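Coenzyme A transferase (Yersinia pestis, PDB 3QLI) probably transfers coenzyme A between carboxylic acids, as do the acetate and 4-hydroxybutyrate CoA-transferases it resembles. Local coordinates at residues I36-E50 against I67-A81. Residues are numbered along the deposited sequence; the frame is centred on the assembly and turned at random.
Sequences IASGSHLSMGMFAAE and IGDLRVYYFETAKIA
L42 hydrogen-bonds through its backbone to both R71 and Y73, the ladder expected where a beta-alpha-beta crossover lays two parallel strands side by side: strands 41-44 and 70-74 are joined through helix 52-63. L42 N meets R71 O at 2.9 Å in an almost straight bond, and S40 O and L42 O receive R71 N and Y73 N. A side chain adds to the pairing here: S43 OG, carried anti to its own backbone N (chi1 -175°), donates to Y73 O at 2.7 Å. Just before the strands, G68 N donates to S38 OG and G39 N to G68 O, and a water bridges S40 O and D69 O.

Aromatic and charged groups occupy the H41, R71 and Y73 face. Y73 presents its edge to the imidazole, CE2 lying over one face 3.9 Å from H41 CG, an edge-to-face pair with planes at 63°. R71 runs alongside H41, its guanidinium turned 14° from the imidazole plane; NH1 reaches Y73 OH at 3.0 Å and also forms a salt bridge with E428 of the second subunit, while H41 ND1 is bonded to G140.

Apolar contacts line the other face. L42 CD2 rests against both methyls of V72, and further along M44 CE lies 3.7 Å from Y74 CG and also touches A81 CB.

Past the strands, F47 N donates to E76 O at 2.9 Å. The buried carboxylate of E50 sits at the start of helix 79-83, where A78 N reaches both oxygens and A81 N reaches OE1, all weakly. These amides and the helix N-terminus would probably stabilise its negative charge, and with the F47 to E76 bond they join the loop after strand 41-44 to the one carrying E76, a CoA-binding residue.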
loop_
_atom_site.group_PDB
_atom_site.type_symbol
_atom_site.label_atom_id
_atom_site.label_comp_id
_atom_site.label_asym_id
_atom_site.label_seq_id
_atom_site.Cartn_x
_atom_site.Cartn_y
_atom_site.Cartn_z
ATOM N N ILE A 36 34.678 15.572 3.819
ATOM C CA ILE A 36 33.243 15.658 3.601
ATOM C C ILE A 36 32.868 17.132 3.453
ATOM O O ILE A 36 33.206 17.946 4.311
ATOM C CB ILE A 36 32.455 15.036 4.784
ATOM C CG1 ILE A 36 32.735 13.526 4.889
ATOM C CG2 ILE A 36 30.959 15.291 4.620
ATOM C CD1 ILE A 36 32.200 12.883 6.166
ATOM N N ALA A 37 32.191 17.478 2.361
ATOM C CA ALA A 37 31.814 18.875 2.115
ATOM C C ALA A 37 30.661 19.342 2.998
ATOM O O ALA A 37 29.776 18.552 3.357
ATOM C CB ALA A 37 31.459 19.080 0.630
ATOM N N SER A 38 30.669 20.627 3.358
ATOM C CA SER A 38 29.503 21.223 3.969
ATOM C C SER A 38 28.413 21.253 2.908
ATOM O O SER A 38 28.701 21.171 1.715
ATOM C CB SER A 38 29.824 22.647 4.446
ATOM O OG SER A 38 30.662 22.622 5.596
ATOM N N GLY A 39 27.161 21.376 3.321
ATOM C CA GLY A 39 26.072 21.420 2.357
ATOM C C GLY A 39 25.945 20.155 1.514
ATOM O O GLY A 39 25.402 20.204 0.406
ATOM N N SER A 40 26.454 19.031 2.018
ATOM C CA SER A 40 26.361 17.762 1.286
ATOM C C SER A 40 25.416 16.775 1.981
ATOM O O SER A 40 24.847 17.085 3.036
ATOM C CB SER A 40 27.744 17.129 1.074
ATOM O OG SER A 40 28.323 16.700 2.300
ATOM N N HIS A 41 25.241 15.601 1.374
ATOM C CA HIS A 41 24.326 14.582 1.895
ATOM C C HIS A 41 25.127 13.360 2.345
ATOM O O HIS A 41 25.875 12.771 1.555
ATOM C CB HIS A 41 23.324 14.121 0.825
ATOM C CG HIS A 41 22.395 15.194 0.338
ATOM N ND1 HIS A 41 21.594 15.030 -0.773
ATOM C CD2 HIS A 41 22.130 16.439 0.812
ATOM C CE1 HIS A 41 20.874 16.125 -0.964
ATOM N NE2 HIS A 41 21.187 16.999 -0.021
ATOM N N LEU A 42 24.964 12.978 3.605
ATOM C CA LEU A 42 25.611 11.785 4.124
ATOM C C LEU A 42 24.568 10.762 4.546
ATOM O O LEU A 42 23.492 11.121 5.017
ATOM C CB LEU A 42 26.503 12.145 5.313
ATOM C CG LEU A 42 27.277 10.975 5.942
ATOM C CD1 LEU A 42 28.729 11.308 6.139
ATOM C CD2 LEU A 42 26.647 10.593 7.252
ATOM N N SER A 43 24.888 9.481 4.381
ATOM C CA SER A 43 24.038 8.428 4.925
ATOM C C SER A 43 24.943 7.396 5.588
ATOM O O SER A 43 26.165 7.441 5.438
ATOM C CB SER A 43 23.179 7.786 3.826
ATOM O OG SER A 43 22.253 6.836 4.361
ATOM N N MET A 44 24.346 6.486 6.337
ATOM C CA MET A 44 25.108 5.487 7.064
ATOM C C MET A 44 24.266 4.228 7.186
ATOM O O MET A 44 23.077 4.242 6.884
ATOM C CB MET A 44 25.448 5.998 8.461
ATOM C CG MET A 44 24.213 6.447 9.243
ATOM S SD MET A 44 24.649 7.128 10.862
ATOM C CE MET A 44 23.063 7.783 11.398
ATOM N N GLY A 45 24.894 3.147 7.638
ATOM C CA GLY A 45 24.201 1.896 7.834
ATOM C C GLY A 45 23.177 1.976 8.946
ATOM O O GLY A 45 23.117 2.954 9.698
ATOM N N MET A 46 22.370 0.929 9.077
ATOM C CA MET A 46 21.323 0.879 10.096
ATOM C C MET A 46 21.742 0.220 11.409
ATOM O O MET A 46 22.404 -0.813 11.404
ATOM C CB MET A 46 20.104 0.116 9.566
ATOM C CG MET A 46 19.510 0.643 8.276
ATOM S SD MET A 46 18.184 -0.427 7.681
ATOM C CE MET A 46 16.938 -0.158 8.935
ATOM N N PHE A 47 21.358 0.823 12.532
ATOM C CA PHE A 47 21.627 0.229 13.843
ATOM C C PHE A 47 23.096 -0.059 14.147
ATOM O O PHE A 47 23.926 0.842 14.202
ATOM C CB PHE A 47 20.767 -1.017 14.082
ATOM C CG PHE A 47 20.564 -1.334 15.537
ATOM C CD1 PHE A 47 19.971 -0.414 16.384
ATOM C CD2 PHE A 47 20.979 -2.545 16.060
ATOM C CE1 PHE A 47 19.790 -0.697 17.724
ATOM C CE2 PHE A 47 20.800 -2.836 17.398
ATOM C CZ PHE A 47 20.204 -1.910 18.231
ATOM N N ALA A 48 23.386 -1.340 14.351
ATOM C CA ALA A 48 24.721 -1.818 14.689
ATOM C C ALA A 48 25.694 -1.441 13.581
ATOM O O ALA A 48 26.900 -1.361 13.802
ATOM C CB ALA A 48 24.707 -3.322 14.901
ATOM N N ALA A 49 25.153 -1.242 12.386
ATOM C CA ALA A 49 25.919 -0.829 11.214
ATOM C C ALA A 49 26.534 0.574 11.355
ATOM O O ALA A 49 27.541 0.872 10.718
ATOM C CB ALA A 49 25.069 -0.921 9.957
ATOM N N GLU A 50 25.923 1.443 12.162
ATOM C CA GLU A 50 26.447 2.800 12.330
ATOM C C GLU A 50 27.882 2.678 12.836
ATOM O O GLU A 50 28.157 1.896 13.743
ATOM C CB GLU A 50 25.585 3.592 13.320
ATOM C CG GLU A 50 24.112 3.699 12.926
ATOM C CD GLU A 50 23.263 4.409 13.970
ATOM O OE1 GLU A 50 23.695 4.506 15.135
ATOM O OE2 GLU A 50 22.155 4.867 13.623
ATOM N N ILE A 67 32.565 22.041 9.959
ATOM C CA ILE A 67 31.614 21.589 8.945
ATOM C C ILE A 67 30.237 22.118 9.282
ATOM O O ILE A 67 29.934 22.374 10.447
ATOM C CB ILE A 67 31.572 20.035 8.808
ATOM C CG1 ILE A 67 30.767 19.617 7.563
ATOM C CG2 ILE A 67 30.993 19.393 10.061
ATOM C CD1 ILE A 67 30.924 18.156 7.208
ATOM N N GLY A 68 29.410 22.292 8.255
ATOM C CA GLY A 68 28.062 22.775 8.454
ATOM C C GLY A 68 27.120 22.339 7.356
ATOM O O GLY A 68 27.547 21.789 6.338
ATOM N N ASP A 69 25.836 22.601 7.577
ATOM C CA ASP A 69 24.774 22.266 6.643
ATOM C C ASP A 69 24.918 20.850 6.112
ATOM O O ASP A 69 24.727 20.602 4.924
ATOM C CB ASP A 69 24.706 23.258 5.471
ATOM C CG ASP A 69 23.401 23.146 4.708
ATOM O OD1 ASP A 69 22.395 22.750 5.344
ATOM O OD2 ASP A 69 23.372 23.419 3.486
ATOM N N LEU A 70 25.253 19.921 6.998
ATOM C CA LEU A 70 25.388 18.522 6.600
ATOM C C LEU A 70 24.096 17.775 6.897
ATOM O O LEU A 70 23.695 17.632 8.053
ATOM C CB LEU A 70 26.563 17.852 7.327
ATOM C CG LEU A 70 26.812 16.384 6.939
ATOM C CD1 LEU A 70 27.306 16.280 5.499
ATOM C CD2 LEU A 70 27.823 15.746 7.891
ATOM N N ARG A 71 23.437 17.307 5.849
ATOM C CA ARG A 71 22.206 16.556 6.034
ATOM C C ARG A 71 22.577 15.091 6.176
ATOM O O ARG A 71 23.356 14.572 5.378
ATOM C CB ARG A 71 21.294 16.727 4.832
ATOM C CG ARG A 71 20.702 18.111 4.675
ATOM C CD ARG A 71 19.660 18.091 3.568
ATOM N NE ARG A 71 19.031 19.393 3.382
ATOM C CZ ARG A 71 18.017 19.609 2.553
ATOM N NH1 ARG A 71 17.524 18.607 1.832
ATOM N NH2 ARG A 71 17.497 20.827 2.444
ATOM N N VAL A 72 22.032 14.423 7.189
ATOM C CA VAL A 72 22.259 12.992 7.339
ATOM C C VAL A 72 20.935 12.268 7.176
ATOM O O VAL A 72 19.993 12.469 7.970
ATOM C CB VAL A 72 22.898 12.648 8.704
ATOM C CG1 VAL A 72 23.092 11.120 8.841
ATOM C CG2 VAL A 72 24.225 13.389 8.864
ATOM N N TYR A 73 20.864 11.442 6.128
ATOM C CA TYR A 73 19.676 10.666 5.794
ATOM C C TYR A 73 19.886 9.222 6.276
ATOM O O TYR A 73 20.866 8.581 5.903
ATOM C CB TYR A 73 19.463 10.666 4.282
ATOM C CG TYR A 73 19.035 11.989 3.683
ATOM C CD1 TYR A 73 17.693 12.244 3.408
ATOM C CD2 TYR A 73 19.976 12.973 3.352
ATOM C CE1 TYR A 73 17.290 13.457 2.825
ATOM C CE2 TYR A 73 19.580 14.189 2.782
ATOM C CZ TYR A 73 18.236 14.426 2.525
ATOM O OH TYR A 73 17.837 15.630 1.946
ATOM N N TYR A 74 18.969 8.693 7.083
ATOM C CA TYR A 74 19.238 7.408 7.727
ATOM C C TYR A 74 17.980 6.765 8.309
ATOM O O TYR A 74 16.970 7.449 8.503
ATOM C CB TYR A 74 20.268 7.611 8.851
ATOM C CG TYR A 74 19.703 8.439 9.979
ATOM C CD1 TYR A 74 19.228 7.839 11.137
ATOM C CD2 TYR A 74 19.605 9.820 9.869
ATOM C CE1 TYR A 74 18.682 8.598 12.163
ATOM C CE2 TYR A 74 19.053 10.594 10.894
ATOM C CZ TYR A 74 18.592 9.976 12.031
ATOM O OH TYR A 74 18.032 10.736 13.043
ATOM N N PHE A 75 18.089 5.474 8.627
ATOM C CA PHE A 75 17.021 4.663 9.214
ATOM C C PHE A 75 17.549 3.894 10.429
ATOM O O PHE A 75 18.746 3.633 10.526
ATOM C CB PHE A 75 16.562 3.594 8.218
ATOM C CG PHE A 75 15.706 4.101 7.096
ATOM C CD1 PHE A 75 14.327 4.052 7.184
ATOM C CD2 PHE A 75 16.281 4.575 5.931
ATOM C CE1 PHE A 75 13.537 4.495 6.144
ATOM C CE2 PHE A 75 15.495 5.021 4.888
ATOM C CZ PHE A 75 14.122 4.979 4.994
ATOM N N GLU A 76 16.654 3.507 11.338
ATOM C CA GLU A 76 17.033 2.695 12.502
ATOM C C GLU A 76 18.183 3.187 13.389
ATOM O O GLU A 76 19.226 2.545 13.475
ATOM C CB GLU A 76 17.265 1.239 12.090
ATOM C CG GLU A 76 16.958 0.232 13.189
ATOM C CD GLU A 76 15.541 0.352 13.721
ATOM O OE1 GLU A 76 14.635 0.720 12.947
ATOM O OE2 GLU A 76 15.332 0.072 14.920
ATOM N N THR A 77 17.987 4.336 14.026
ATOM C CA THR A 77 18.997 4.941 14.892
ATOM C C THR A 77 19.400 4.099 16.106
ATOM O O THR A 77 18.591 3.379 16.683
ATOM C CB THR A 77 18.510 6.300 15.432
ATOM O OG1 THR A 77 17.629 6.909 14.482
ATOM C CG2 THR A 77 19.687 7.222 15.699
ATOM N N ALA A 78 20.673 4.211 16.476
ATOM C CA ALA A 78 21.246 3.502 17.614
ATOM C C ALA A 78 21.961 4.508 18.513
ATOM O O ALA A 78 22.291 5.608 18.074
ATOM C CB ALA A 78 22.208 2.431 17.148
ATOM N N LYS A 79 22.277 4.090 19.729
ATOM C CA LYS A 79 22.900 4.967 20.706
ATOM C C LYS A 79 24.187 5.549 20.148
ATOM O O LYS A 79 24.563 6.667 20.496
ATOM C CB LYS A 79 23.184 4.210 22.004
ATOM C CG LYS A 79 23.747 5.077 23.115
ATOM C CD LYS A 79 23.747 4.342 24.446
ATOM C CE LYS A 79 24.462 5.146 25.519
ATOM N NZ LYS A 79 23.974 6.550 25.577
ATOM N N ILE A 80 24.864 4.807 19.283
ATOM C CA ILE A 80 26.101 5.316 18.724
ATOM C C ILE A 80 25.822 6.627 17.992
ATOM O O ILE A 80 26.547 7.602 18.173
ATOM C CB ILE A 80 26.677 4.324 17.698
ATOM C CG1 ILE A 80 26.996 2.983 18.364
ATOM C CG2 ILE A 80 27.903 4.906 17.015
ATOM C CD1 ILE A 80 26.972 1.810 17.409
ATOM N N ALA A 81 24.769 6.657 17.180
ATOM C CA ALA A 81 24.394 7.878 16.467
ATOM C C ALA A 81 23.879 8.994 17.384
ATOM O O ALA A 81 24.234 10.159 17.223
ATOM C CB ALA A 81 23.377 7.572 15.375
HETATM O O HOH W 1 22.982 19.662 2.871
#